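Haloacid dehalogenase-like hydrolase (Salmonella enterica subsp. enterica serovar Typhi, PDB 4EZE) probably hydrolyses O-phosphoserine to serine and phosphate with magnesium as cofactor, the last step of serine biosynthesis, as a HAD-superfamily phosphatase. Local coordinates at residues A[88-99]-A[298-308]; A[244-252]-A[273-281]. All coordinates share one frame; numbering follows the deposited sequence.

Contact 1: A[88-99]-A[298-308]; sequences RELSLQWQFDFF and HHQINYHGFEL
With CG beside its backbone N (chi1 -82°), Asp97 turns its carboxylate onto the loop that follows strand 299-301. Asp97 OD1 accepts from Asn302 N at 2.8 Å, and Asp97 OD2 from Tyr303 N at 2.8 Å, both on the syn side. The anti lone pair of Asp97 OD2 is left for His304, whose ND1 donates from its ring plane at 3.0 Å and 169°. A short acid suits this place, since its two oxygens can take up the two successive backbone N-H groups after the strand and the imidazole of the next residue. Bends at chi2 and chi3 lay the Arg88 guanidinium flat over the amide of Gln300, the planes 12° apart. Phe98 CE2 lies over the opposite face of the guanidinium, toward its rim; Arg88 NE is hydrogen-bonded to Tyr84 OH; and at the guanidinium edge Arg88 NH2 makes a weak bond to His298 O. Gln300 OE1 is held by a nearly straight bond from Asn302 ND2 (2.8 Å). Tyr303 takes Gln95 CB over one ring face, 3.9 Å from the centroid, while Phe99 CZ packs on Ile301 CG1. Strands 97-99 and 299-301 run roughly antiparallel in different sheets, and a water joins Phe98 O to Gln300 N. Buried charge at this junction of the N-terminal antiparallel sheet with the HAD core is thus met by N-H groups and water, which would probably favour an ionised Asp97.

Contact 2: A[244-252]-A[273-281]; sequences AANKKQTLV and NDLPMLEHA
Lys247 leaves helix 244-252 toward the start of the neighbouring helix, and its CB lies 4.2 Å from Met277 SD. Further out, CD passes Asn273 O, and a bend at chi3 (75°) then brings Lys247 CE to 3.3 Å from Asp274 OD1. At the tip, Lys247 NZ forms a salt bridge with Asp274 OD1 at 2.7 Å, approaching from above the carboxylate plane, and a weak hydrogen bond with Asn273 O. Lysine suits the place because its flexible methylene chain runs past Met277 at its base and delivers a charge at the far end. Asp274 OD2 takes the backbone N of Gly271, which helps to fix the carboxylate. Behind this polar end the two helices pack at 34°: the side chains of Leu251 and Met277 cross at about a right angle, Leu251 CD2 lying 3.7 Å from Met277 CG, and small Ala244 lies against Pro276. At the outer end Val252 CG2 sits over one face of the His280 ring, 3.8 Å from its centroid, while Lys248 NZ and His280 ND1 share a water. Asp274 also lies beside Asp114, the predicted nucleophile, which binds sodium here with Asp116 and Asp270. As in the lysine of HAD motif III and the second acid of motif IV (GDGxxD), Asp274 holds the ammonium of Lys247, which also makes a long, weak ion pair with Asp114, and so probably keeps a positive charge near where a substrate phosphate would bind.

How the contacts relate
Both contacts bury polar groups, but they serve different parts of the fold. Contact 1 is largely buried and joins two sheets, bringing an edge strand, 97-100, of the N-terminal antiparallel sheet against the last strand of the parallel core, well away from the annotated sites. Contact 2 is only partly buried and pairs two helices of the HAD core, its inner end at the metal site and its outer end reaching water. Neither shares an element with the other: their centres lie about 23 Å apart, on opposite sides of the chain's centre. Water bridges both; contact 1 adds a carboxylate gripped by N-H groups and a stacked guanidinium, contact 2 apolar helix packing and one salt bridge.

Contact 1: A[88-99]-A[298-308]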
loop_
_atom_site.group_PDB
_atom_site.type_symbol
_atom_site.label_atom_id
_atom_site.label_comp_id
_atom_site.label_asym_id
_atom_site.label_seq_id
_atom_site.Cartn_x
_atom_site.Cartn_y
_atom_site.Cartn_z
ATOM N N ARG A 88 -2.099 -8.260 17.164
ATOM C CA ARG A 88 -2.183 -6.921 16.620
ATOM C C ARG A 88 -2.169 -5.862 17.711
ATOM O O ARG A 88 -1.387 -4.928 17.651
ATOM C CB ARG A 88 -3.449 -6.767 15.773
ATOM C CG ARG A 88 -3.602 -5.354 15.169
ATOM C CD ARG A 88 -2.371 -4.978 14.324
ATOM N NE ARG A 88 -2.278 -5.789 13.099
ATOM C CZ ARG A 88 -1.162 -6.019 12.390
ATOM N NH1 ARG A 88 0.029 -5.529 12.769
ATOM N NH2 ARG A 88 -1.241 -6.767 11.286
ATOM N N GLU A 89 -3.029 -5.997 18.710
ATOM C CA GLU A 89 -3.059 -5.008 19.782
ATOM C C GLU A 89 -1.693 -4.913 20.463
ATOM O O GLU A 89 -1.210 -3.833 20.834
ATOM C CB GLU A 89 -4.135 -5.374 20.811
ATOM C CG GLU A 89 -3.869 -4.825 22.213
ATOM C CD GLU A 89 -4.830 -5.394 23.255
ATOM O OE1 GLU A 89 -6.040 -5.512 22.965
ATOM O OE2 GLU A 89 -4.385 -5.728 24.373
ATOM N N LEU A 90 -1.082 -6.072 20.629
ATOM C CA LEU A 90 0.218 -6.191 21.258
ATOM C C LEU A 90 1.293 -5.547 20.412
ATOM O O LEU A 90 2.287 -5.022 20.927
ATOM C CB LEU A 90 0.530 -7.668 21.429
ATOM C CG LEU A 90 1.670 -8.063 22.346
ATOM C CD1 LEU A 90 1.473 -7.432 23.713
ATOM C CD2 LEU A 90 1.650 -9.572 22.465
ATOM N N SER A 91 1.108 -5.602 19.102
ATOM C CA SER A 91 2.146 -5.107 18.215
ATOM C C SER A 91 2.073 -3.605 18.246
ATOM O O SER A 91 3.069 -2.925 18.003
ATOM C CB SER A 91 1.931 -5.604 16.793
ATOM O OG SER A 91 0.857 -4.914 16.156
ATOM N N LEU A 92 0.886 -3.077 18.538
ATOM C CA LEU A 92 0.720 -1.623 18.620
ATOM C C LEU A 92 1.223 -1.097 19.968
ATOM O O LEU A 92 1.680 0.029 20.074
ATOM C CB LEU A 92 -0.731 -1.200 18.359
ATOM C CG LEU A 92 -1.355 -1.532 16.995
ATOM C CD1 LEU A 92 -2.700 -0.824 16.897
ATOM C CD2 LEU A 92 -0.459 -1.156 15.818
ATOM N N GLN A 93 1.195 -1.932 20.994
ATOM C CA GLN A 93 1.633 -1.469 22.306
ATOM C C GLN A 93 3.131 -1.589 22.417
ATOM O O GLN A 93 3.792 -0.727 22.993
ATOM C CB GLN A 93 0.954 -2.275 23.424
ATOM C CG GLN A 93 0.381 -1.429 24.537
ATOM C CD GLN A 93 -0.570 -2.223 25.401
ATOM O OE1 GLN A 93 -0.352 -3.409 25.649
ATOM N NE2 GLN A 93 -1.637 -1.576 25.857
ATOM N N TRP A 94 3.695 -2.667 21.880
ATOM C CA TRP A 94 5.152 -2.765 21.894
ATOM C C TRP A 94 5.776 -2.241 20.610
ATOM O O TRP A 94 7.000 -2.277 20.465
ATOM C CB TRP A 94 5.633 -4.216 22.077
ATOM C CG TRP A 94 5.035 -4.937 23.218
ATOM C CD1 TRP A 94 4.198 -4.430 24.164
ATOM C CD2 TRP A 94 5.260 -6.309 23.566
ATOM N NE1 TRP A 94 3.872 -5.411 25.070
ATOM C CE2 TRP A 94 4.520 -6.571 24.728
ATOM C CE3 TRP A 94 6.016 -7.340 23.003
ATOM C CZ2 TRP A 94 4.509 -7.822 25.335
ATOM C CZ3 TRP A 94 6.008 -8.580 23.610
ATOM C CH2 TRP A 94 5.264 -8.810 24.762
ATOM N N GLN A 95 4.941 -1.813 19.666
ATOM C CA GLN A 95 5.422 -1.293 18.385
ATOM C C GLN A 95 6.317 -2.255 17.640
ATOM O O GLN A 95 7.502 -2.012 17.501
ATOM C CB GLN A 95 6.111 0.062 18.575
ATOM C CG GLN A 95 5.075 1.121 18.983
ATOM C CD GLN A 95 5.576 2.549 19.062
ATOM O OE1 GLN A 95 6.785 2.830 19.048
ATOM N NE2 GLN A 95 4.625 3.476 19.169
ATOM N N PHE A 96 5.758 -3.357 17.150
ATOM C CA PHE A 96 6.513 -4.159 16.212
ATOM C C PHE A 96 5.584 -4.467 15.073
ATOM O O PHE A 96 4.362 -4.324 15.191
ATOM C CB PHE A 96 7.066 -5.453 16.853
ATOM C CG PHE A 96 6.010 -6.324 17.431
ATOM C CD1 PHE A 96 5.311 -7.221 16.627
ATOM C CD2 PHE A 96 5.662 -6.212 18.770
ATOM C CE1 PHE A 96 4.291 -8.015 17.152
ATOM C CE2 PHE A 96 4.665 -7.005 19.306
ATOM C CZ PHE A 96 3.978 -7.910 18.500
ATOM N N ASP A 97 6.166 -4.866 13.950
ATOM C CA ASP A 97 5.373 -5.327 12.833
ATOM C C ASP A 97 5.456 -6.832 12.809
ATOM O O ASP A 97 6.404 -7.430 13.345
ATOM C CB ASP A 97 5.919 -4.757 11.518
ATOM C CG ASP A 97 5.437 -3.346 11.260
ATOM O OD1 ASP A 97 4.199 -3.157 11.305
ATOM O OD2 ASP A 97 6.286 -2.440 11.022
ATOM N N PHE A 98 4.490 -7.463 12.162
ATOM C CA PHE A 98 4.633 -8.893 11.962
ATOM C C PHE A 98 3.896 -9.269 10.703
ATOM O O PHE A 98 3.116 -8.467 10.168
ATOM C CB PHE A 98 4.049 -9.659 13.153
ATOM C CG PHE A 98 2.548 -9.484 13.315
ATOM C CD1 PHE A 98 1.668 -10.306 12.649
ATOM C CD2 PHE A 98 2.032 -8.496 14.139
ATOM C CE1 PHE A 98 0.304 -10.166 12.814
ATOM C CE2 PHE A 98 0.670 -8.344 14.296
ATOM C CZ PHE A 98 -0.193 -9.175 13.643
ATOM N N PHE A 99 4.143 -10.489 10.241
ATOM C CA PHE A 99 3.370 -11.056 9.154
ATOM C C PHE A 99 3.050 -12.500 9.434
ATOM O O PHE A 99 3.914 -13.275 9.866
ATOM C CB PHE A 99 4.135 -10.961 7.850
ATOM C CG PHE A 99 4.126 -9.599 7.267
ATOM C CD1 PHE A 99 2.969 -9.095 6.697
ATOM C CD2 PHE A 99 5.256 -8.800 7.321
ATOM C CE1 PHE A 99 2.945 -7.822 6.160
ATOM C CE2 PHE A 99 5.235 -7.525 6.786
ATOM C CZ PHE A 99 4.080 -7.039 6.204
ATOM N N HIS A 298 -5.652 -7.118 7.687
ATOM C CA HIS A 298 -4.874 -7.711 8.761
ATOM C C HIS A 298 -3.391 -7.905 8.473
ATOM O O HIS A 298 -2.593 -8.144 9.396
ATOM C CB HIS A 298 -5.534 -9.024 9.169
ATOM C CG HIS A 298 -6.927 -8.843 9.674
ATOM N ND1 HIS A 298 -7.687 -9.882 10.166
ATOM C CD2 HIS A 298 -7.688 -7.729 9.792
ATOM C CE1 HIS A 298 -8.866 -9.420 10.541
ATOM N NE2 HIS A 298 -8.892 -8.117 10.324
ATOM N N HIS A 299 -3.014 -7.785 7.206
ATOM C CA HIS A 299 -1.591 -7.614 6.875
ATOM C C HIS A 299 -1.297 -6.112 6.930
ATOM O O HIS A 299 -1.982 -5.330 6.277
ATOM C CB HIS A 299 -1.307 -8.118 5.468
ATOM C CG HIS A 299 -1.410 -9.604 5.315
ATOM N ND1 HIS A 299 -0.696 -10.484 6.105
ATOM C CD2 HIS A 299 -2.085 -10.366 4.418
ATOM C CE1 HIS A 299 -0.941 -11.724 5.713
ATOM N NE2 HIS A 299 -1.785 -11.683 4.695
ATOM N N GLN A 300 -0.293 -5.702 7.701
ATOM C CA GLN A 300 -0.023 -4.278 7.852
ATOM C C GLN A 300 1.449 -3.987 7.965
ATOM O O GLN A 300 2.238 -4.771 8.530
ATOM C CB GLN A 300 -0.707 -3.715 9.114
ATOM C CG GLN A 300 -2.220 -3.937 9.206
ATOM C CD GLN A 300 -2.777 -3.526 10.562
ATOM O OE1 GLN A 300 -2.056 -2.962 11.384
ATOM N NE2 GLN A 300 -4.058 -3.832 10.812
ATOM N N ILE A 301 1.823 -2.825 7.461
ATOM C CA ILE A 301 3.102 -2.291 7.843
ATOM C C ILE A 301 2.880 -0.992 8.594
ATOM O O ILE A 301 2.330 -0.031 8.048
ATOM C CB ILE A 301 4.010 -2.073 6.628
ATOM C CG1 ILE A 301 4.239 -3.402 5.925
ATOM C CG2 ILE A 301 5.354 -1.517 7.082
ATOM C CD1 ILE A 301 4.827 -3.249 4.531
ATOM N N ASN A 302 3.323 -0.961 9.844
ATOM C CA ASN A 302 3.069 0.189 10.690
ATOM C C ASN A 302 4.312 0.896 11.149
ATOM O O ASN A 302 4.258 2.089 11.391
ATOM C CB ASN A 302 2.237 -0.222 11.921
ATOM C CG ASN A 302 0.874 -0.721 11.528
ATOM O OD1 ASN A 302 0.261 -0.129 10.655
ATOM N ND2 ASN A 302 0.396 -1.823 12.145
ATOM N N TYR A 303 5.428 0.180 11.288
ATOM C CA TYR A 303 6.648 0.805 11.832
ATOM C C TYR A 303 7.918 0.617 10.996
ATOM O O TYR A 303 8.994 0.941 11.461
ATOM C CB TYR A 303 6.939 0.303 13.262
ATOM C CG TYR A 303 5.761 0.459 14.188
ATOM C CD1 TYR A 303 5.464 1.678 14.782
ATOM C CD2 TYR A 303 4.940 -0.623 14.461
ATOM C CE1 TYR A 303 4.355 1.819 15.606
ATOM C CE2 TYR A 303 3.854 -0.505 15.282
ATOM C CZ TYR A 303 3.554 0.704 15.856
ATOM O OH TYR A 303 2.438 0.757 16.671
ATOM N N HIS A 304 7.825 0.072 9.788
ATOM C CA HIS A 304 9.022 -0.086 8.963
ATOM C C HIS A 304 8.656 0.315 7.561
ATOM O O HIS A 304 7.641 0.964 7.374
ATOM C CB HIS A 304 9.547 -1.525 9.033
ATOM C CG HIS A 304 10.069 -1.896 10.391
ATOM N ND1 HIS A 304 9.251 -2.352 11.405
ATOM C CD2 HIS A 304 11.322 -1.848 10.908
ATOM C CE1 HIS A 304 9.981 -2.573 12.488
ATOM N NE2 HIS A 304 11.242 -2.288 12.208
ATOM N N GLY A 305 9.461 -0.049 6.571
ATOM C CA GLY A 305 9.162 0.378 5.207
ATOM C C GLY A 305 8.761 -0.803 4.360
ATOM O O GLY A 305 8.552 -1.899 4.872
ATOM N N PHE A 306 8.660 -0.579 3.063
ATOM C CA PHE A 306 8.217 -1.600 2.132
ATOM C C PHE A 306 9.275 -2.708 1.928
ATOM O O PHE A 306 9.022 -3.707 1.236
ATOM C CB PHE A 306 7.881 -0.957 0.792
ATOM C CG PHE A 306 6.515 -0.349 0.731
ATOM C CD1 PHE A 306 5.389 -1.144 0.685
ATOM C CD2 PHE A 306 6.359 1.016 0.693
ATOM C CE1 PHE A 306 4.121 -0.578 0.627
ATOM C CE2 PHE A 306 5.103 1.594 0.602
ATOM C CZ PHE A 306 3.973 0.793 0.565
ATOM N N GLU A 307 10.456 -2.554 2.509
ATOM C CA GLU A 307 11.406 -3.673 2.458
ATOM C C GLU A 307 10.695 -4.916 2.984
ATOM O O GLU A 307 10.941 -6.029 2.497
ATOM C CB GLU A 307 12.697 -3.375 3.223
ATOM C CG GLU A 307 12.550 -3.328 4.748
ATOM C CD GLU A 307 11.992 -2.006 5.239
ATOM O OE1 GLU A 307 11.606 -1.192 4.371
ATOM O OE2 GLU A 307 11.952 -1.776 6.485
ATOM N N LEU A 308 9.779 -4.725 3.940
ATOM C CA LEU A 308 9.068 -5.856 4.576
ATOM C C LEU A 308 8.207 -6.702 3.626
ATOM O O LEU A 308 7.858 -7.822 3.957
ATOM C CB LEU A 308 8.197 -5.400 5.758
ATOM C CG LEU A 308 8.792 -4.717 6.998
ATOM C CD1 LEU A 308 7.824 -4.826 8.165
ATOM C CD2 LEU A 308 10.122 -5.327 7.394
HETATM O O HOH W 1 1.886 -3.290 13.901
HETATM O O HOH W 2 2.590 -5.342 11.178
HETATM O O HOH W 3 0.659 -7.813 9.427
#

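Contact 2: A[244-252]-A[273-281]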
loop_
_atom_site.group_PDB
_atom_site.type_symbol
_atom_site.label_atom_id
_atom_site.label_comp_id
_atom_site.label_asym_id
_atom_site.label_seq_id
_atom_site.Cartn_x
_atom_site.Cartn_y
_atom_site.Cartn_z
ATOM N N ALA A 244 -13.329 4.026 -6.025
ATOM C CA ALA A 244 -12.853 2.892 -5.239
ATOM C C ALA A 244 -13.185 1.582 -5.950
ATOM O O ALA A 244 -12.321 0.726 -6.151
ATOM C CB ALA A 244 -13.441 2.922 -3.829
ATOM N N ALA A 245 -14.436 1.437 -6.356
ATOM C CA ALA A 245 -14.852 0.222 -7.058
ATOM C C ALA A 245 -14.080 0.064 -8.382
ATOM O O ALA A 245 -13.700 -1.048 -8.785
ATOM C CB ALA A 245 -16.356 0.247 -7.275
ATOM N N ASN A 246 -13.792 1.173 -9.051
ATOM C CA ASN A 246 -12.977 1.053 -10.258
ATOM C C ASN A 246 -11.508 0.686 -10.052
ATOM O O ASN A 246 -10.850 0.188 -10.970
ATOM C CB ASN A 246 -13.107 2.278 -11.139
ATOM C CG ASN A 246 -14.110 2.066 -12.249
ATOM O OD1 ASN A 246 -14.695 3.013 -12.776
ATOM N ND2 ASN A 246 -14.315 0.806 -12.610
ATOM N N LYS A 247 -10.983 0.933 -8.858
ATOM C CA LYS A 247 -9.605 0.561 -8.591
ATOM C C LYS A 247 -9.538 -0.951 -8.471
ATOM O O LYS A 247 -8.648 -1.602 -9.024
ATOM C CB LYS A 247 -9.080 1.283 -7.347
ATOM C CG LYS A 247 -8.587 2.685 -7.669
ATOM C CD LYS A 247 -8.592 3.568 -6.442
ATOM C CE LYS A 247 -7.450 3.224 -5.517
ATOM N NZ LYS A 247 -7.573 4.054 -4.294
ATOM N N LYS A 248 -10.519 -1.509 -7.782
ATOM C CA LYS A 248 -10.661 -2.953 -7.717
ATOM C C LYS A 248 -10.805 -3.545 -9.136
ATOM O O LYS A 248 -10.094 -4.467 -9.530
ATOM C CB LYS A 248 -11.880 -3.309 -6.863
ATOM C CG LYS A 248 -12.370 -4.718 -7.111
ATOM C CD LYS A 248 -13.423 -5.134 -6.120
ATOM C CE LYS A 248 -13.851 -6.568 -6.392
ATOM N NZ LYS A 248 -15.000 -6.870 -5.504
ATOM N N GLN A 249 -11.728 -2.994 -9.901
ATOM C CA GLN A 249 -12.034 -3.522 -11.226
ATOM C C GLN A 249 -10.830 -3.471 -12.168
ATOM O O GLN A 249 -10.634 -4.360 -12.994
ATOM C CB GLN A 249 -13.213 -2.758 -11.834
ATOM C CG GLN A 249 -13.744 -3.411 -13.089
ATOM C CD GLN A 249 -14.368 -4.752 -12.775
ATOM O OE1 GLN A 249 -15.302 -4.840 -11.973
ATOM N NE2 GLN A 249 -13.855 -5.807 -13.398
ATOM N N THR A 250 -10.040 -2.412 -12.062
ATOM C CA THR A 250 -8.764 -2.320 -12.792
ATOM C C THR A 250 -7.837 -3.455 -12.347
ATOM O O THR A 250 -7.156 -4.071 -13.156
ATOM C CB THR A 250 -8.081 -0.972 -12.495
ATOM O OG1 THR A 250 -9.006 0.082 -12.768
ATOM C CG2 THR A 250 -6.821 -0.769 -13.342
ATOM N N LEU A 251 -7.808 -3.745 -11.053
ATOM C CA LEU A 251 -6.971 -4.844 -10.593
ATOM C C LEU A 251 -7.457 -6.168 -11.157
ATOM O O LEU A 251 -6.666 -6.971 -11.620
ATOM C CB LEU A 251 -6.933 -4.894 -9.080
ATOM C CG LEU A 251 -5.903 -5.854 -8.499
ATOM C CD1 LEU A 251 -4.523 -5.643 -9.121
ATOM C CD2 LEU A 251 -5.855 -5.652 -6.990
ATOM N N VAL A 252 -8.771 -6.381 -11.114
ATOM C CA VAL A 252 -9.373 -7.595 -11.624
ATOM C C VAL A 252 -9.047 -7.755 -13.101
ATOM O O VAL A 252 -8.560 -8.813 -13.545
ATOM C CB VAL A 252 -10.900 -7.560 -11.454
ATOM C CG1 VAL A 252 -11.550 -8.740 -12.172
ATOM C CG2 VAL A 252 -11.244 -7.588 -9.984
ATOM N N ASN A 273 -10.622 4.495 0.176
ATOM C CA ASN A 273 -10.887 4.231 -1.240
ATOM C C ASN A 273 -10.048 3.070 -1.798
ATOM O O ASN A 273 -10.162 2.730 -2.968
ATOM C CB ASN A 273 -10.765 5.493 -2.113
ATOM C CG ASN A 273 -9.436 6.188 -1.962
ATOM O OD1 ASN A 273 -8.391 5.547 -1.788
ATOM N ND2 ASN A 273 -9.462 7.513 -2.020
ATOM N N ASP A 274 -9.248 2.450 -0.920
ATOM C CA ASP A 274 -8.403 1.314 -1.252
ATOM C C ASP A 274 -9.049 -0.001 -0.770
ATOM O O ASP A 274 -8.684 -1.091 -1.230
ATOM C CB ASP A 274 -7.010 1.467 -0.609
ATOM C CG ASP A 274 -6.149 2.535 -1.280
ATOM O OD1 ASP A 274 -6.126 2.599 -2.515
ATOM O OD2 ASP A 274 -5.465 3.302 -0.567
ATOM N N LEU A 275 -9.998 0.084 0.154
ATOM C CA LEU A 275 -10.569 -1.161 0.723
ATOM C C LEU A 275 -11.045 -2.226 -0.297
ATOM O O LEU A 275 -10.704 -3.413 -0.165
ATOM C CB LEU A 275 -11.668 -0.861 1.733
ATOM C CG LEU A 275 -11.161 -0.396 3.105
ATOM C CD1 LEU A 275 -12.326 0.076 3.958
ATOM C CD2 LEU A 275 -10.428 -1.509 3.833
ATOM N N PRO A 276 -11.852 -1.825 -1.299
ATOM C CA PRO A 276 -12.342 -2.825 -2.253
ATOM C C PRO A 276 -11.190 -3.540 -2.930
ATOM O O PRO A 276 -11.170 -4.771 -3.002
ATOM C CB PRO A 276 -13.114 -1.982 -3.253
ATOM C CG PRO A 276 -13.651 -0.876 -2.415
ATOM C CD PRO A 276 -12.549 -0.538 -1.456
ATOM N N MET A 277 -10.219 -2.759 -3.386
ATOM C CA MET A 277 -9.014 -3.297 -3.990
ATOM C C MET A 277 -8.191 -4.163 -3.033
ATOM O O MET A 277 -7.671 -5.203 -3.424
ATOM C CB MET A 277 -8.157 -2.157 -4.528
ATOM C CG MET A 277 -6.896 -2.600 -5.218
ATOM S SD MET A 277 -6.035 -1.220 -5.992
ATOM C CE MET A 277 -5.181 -0.521 -4.577
ATOM N N LEU A 278 -8.051 -3.750 -1.785
ATOM C CA LEU A 278 -7.256 -4.558 -0.853
ATOM C C LEU A 278 -8.006 -5.810 -0.400
ATOM O O LEU A 278 -7.396 -6.861 -0.130
ATOM C CB LEU A 278 -6.856 -3.750 0.381
ATOM C CG LEU A 278 -6.078 -2.455 0.204
ATOM C CD1 LEU A 278 -5.891 -1.842 1.577
ATOM C CD2 LEU A 278 -4.725 -2.724 -0.417
ATOM N N GLU A 279 -9.323 -5.693 -0.283
ATOM C CA GLU A 279 -10.118 -6.837 0.141
ATOM C C GLU A 279 -10.161 -7.869 -0.960
ATOM O O GLU A 279 -10.173 -9.068 -0.695
ATOM C CB GLU A 279 -11.522 -6.425 0.543
ATOM C CG GLU A 279 -11.583 -5.875 1.961
ATOM C CD GLU A 279 -12.912 -5.209 2.268
ATOM O OE1 GLU A 279 -13.415 -5.390 3.395
ATOM O OE2 GLU A 279 -13.456 -4.503 1.387
ATOM N N HIS A 280 -10.137 -7.405 -2.200
ATOM C CA HIS A 280 -10.103 -8.329 -3.321
ATOM C C HIS A 280 -8.753 -9.049 -3.457
ATOM O O HIS A 280 -8.711 -10.240 -3.707
ATOM C CB HIS A 280 -10.442 -7.619 -4.624
ATOM C CG HIS A 280 -10.161 -8.446 -5.835
ATOM N ND1 HIS A 280 -11.049 -9.386 -6.313
ATOM C CD2 HIS A 280 -9.081 -8.499 -6.650
ATOM C CE1 HIS A 280 -10.533 -9.968 -7.381
ATOM N NE2 HIS A 280 -9.342 -9.443 -7.611
ATOM N N ALA A 281 -7.648 -8.337 -3.303
ATOM C CA ALA A 281 -6.340 -8.981 -3.434
ATOM C C ALA A 281 -6.232 -10.222 -2.555
ATOM O O ALA A 281 -6.856 -10.294 -1.486
ATOM C CB ALA A 281 -5.231 -8.007 -3.078
HETATM O O HOH W 4 -10.315 0.104 -4.089
HETATM O O HOH W 5 -13.363 -6.230 -2.951
HETATM O O HOH W 6 -13.457 -9.448 -4.833
#